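PDB 5B68: 4-alpha-glucanotransferase, which belongs to the amylomaltase (disproportionating enzyme) family and joins an N-terminal beta-sandwich region to a TIM-barrel-type glucanotransferase domain. Local coordinates for residues Asp93-Asp98 and Asn151-Glu156. Residues are numbered along the deposited sequence; the frame is centred on the assembly and turned at random.
With SO4 (sulfate ion), chain M.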
# COMPACT_ATOMS: atom_id res chain seq x y z
N ASP A 93 29.80 11.30 31.65
CA ASP A 93 29.41 12.04 32.85
C ASP A 93 30.37 13.22 33.11
O ASP A 93 31.56 13.08 32.97
CB ASP A 93 29.33 11.09 34.02
CG ASP A 93 28.75 11.73 35.27
OD1 ASP A 93 27.70 12.41 35.23
OD2 ASP A 93 29.31 11.46 36.31
N GLY A 94 29.81 14.41 33.24
CA GLY A 94 30.62 15.61 33.37
C GLY A 94 31.02 16.31 32.10
O GLY A 94 31.58 17.38 32.17
N SER A 95 30.69 15.76 30.92
CA SER A 95 30.93 16.48 29.68
C SER A 95 29.61 17.23 29.29
O SER A 95 28.53 16.91 29.89
CB SER A 95 31.43 15.46 28.61
OG SER A 95 30.35 14.62 28.23
N PRO A 96 29.66 18.20 28.34
CA PRO A 96 28.51 19.02 27.93
C PRO A 96 27.46 18.15 27.26
O PRO A 96 27.82 17.10 26.63
CB PRO A 96 29.09 19.95 26.93
CG PRO A 96 30.55 20.04 27.24
CD PRO A 96 30.90 18.67 27.66
N ALA A 97 26.20 18.55 27.48
CA ALA A 97 25.09 18.10 26.66
C ALA A 97 24.46 19.31 25.96
O ALA A 97 23.45 19.86 26.38
CB ALA A 97 24.12 17.33 27.49
N ASP A 98 25.13 19.80 24.92
CA ASP A 98 24.59 20.94 24.17
C ASP A 98 23.69 20.30 23.11
O ASP A 98 24.15 19.46 22.34
CB ASP A 98 25.66 21.79 23.52
CG ASP A 98 26.68 22.32 24.52
OD1 ASP A 98 26.29 22.47 25.68
OD2 ASP A 98 27.85 22.54 24.13
N ASN A 151 31.69 18.05 23.79
CA ASN A 151 33.11 18.25 23.38
C ASN A 151 33.30 17.78 21.97
O ASN A 151 32.60 18.29 21.10
CB ASN A 151 34.05 17.64 24.37
CG ASN A 151 33.93 18.30 25.74
OD1 ASN A 151 33.59 19.48 25.81
ND2 ASN A 151 34.12 17.50 26.84
N GLU A 152 34.22 16.87 21.71
CA GLU A 152 34.46 16.41 20.35
C GLU A 152 33.51 15.26 19.85
O GLU A 152 33.67 14.76 18.74
CB GLU A 152 35.93 15.99 20.19
CG GLU A 152 36.25 14.56 20.60
CD GLU A 152 36.42 14.31 22.10
OE1 GLU A 152 36.26 15.24 22.98
OE2 GLU A 152 36.73 13.11 22.39
N ARG A 153 32.59 14.82 20.70
CA ARG A 153 31.59 13.86 20.29
C ARG A 153 30.37 14.62 19.78
O ARG A 153 29.99 15.72 20.29
CB ARG A 153 31.22 12.96 21.44
CG ARG A 153 32.35 12.09 21.93
CD ARG A 153 32.00 11.31 23.21
NE ARG A 153 31.84 12.20 24.39
CZ ARG A 153 32.84 12.81 25.03
NH1 ARG A 153 34.10 12.64 24.63
NH2 ARG A 153 32.57 13.66 26.05
N SER A 154 29.77 14.09 18.72
CA SER A 154 28.56 14.68 18.17
C SER A 154 27.58 13.56 17.78
O SER A 154 27.96 12.42 17.57
CB SER A 154 28.86 15.64 17.02
OG SER A 154 29.37 14.92 15.92
N ALA A 155 26.30 13.93 17.73
CA ALA A 155 25.21 12.99 17.37
C ALA A 155 24.06 13.78 16.77
O ALA A 155 23.93 15.02 16.99
CB ALA A 155 24.71 12.18 18.55
N GLU A 156 23.21 13.10 16.00
CA GLU A 156 22.03 13.77 15.47
C GLU A 156 20.94 12.70 15.38
O GLU A 156 21.24 11.52 15.30
CB GLU A 156 22.26 14.38 14.08
CG GLU A 156 22.69 13.39 13.02
CD GLU A 156 22.67 14.07 11.66
OE1 GLU A 156 21.71 13.85 10.87
OE2 GLU A 156 23.54 14.93 11.47
S SO4 M . 36.24 14.49 26.77
O1 SO4 M . 36.41 15.52 25.70
O2 SO4 M . 37.24 14.68 27.83
O3 SO4 M . 34.87 14.61 27.38
O4 SO4 M . 36.52 13.14 26.22
O HOH W 1 29.43 12.59 25.62
O HOH W 2 30.46 20.60 23.81
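The guanidinium of Arg-153 meets Ser-95 at its edge rather than over a face: CB of the serine, a sulfate ion and a water all lie near the plane of the group. Arg-153 NH2 serves the sulfate and the serine hydroxyl, giving a nearly straight bond to sulfate O3 (2.8 Å, 167°) and a weak one to Ser-95 OG (3.3 Å). The water accepts from NE and donates weakly to that hydroxyl, whose stronger partner is the carbonyl O of His-92. A bend at chi3 (-68°) turns the arginine's end toward the anion, where Arg-153 NH1 donates to sulfate O4 (2.9 Å) and forms a salt bridge with Glu-152 OE2. The amide of Asn-151 divides its work: ND2 donates to sulfate O3 (3.0 Å), while OD1 rests against CG and CD of Pro-96, both 3.4 Å from OD1, the two side chains crossing at about a right angle. Arginine and amide thus converge on O3 of the sulfate, which probably comes from the crystallisation liquor. At the surface of the N-terminal beta sandwich, the loop between strands 86-92 and 98-102 thus meets the turn after 142-150 and the first residue of strand 153-162; Ser-150 OG hydrogen-bonds Ser-95 OG and Pro-96 O, and strand 142-150 lies antiparallel between 98-102 and 153-162.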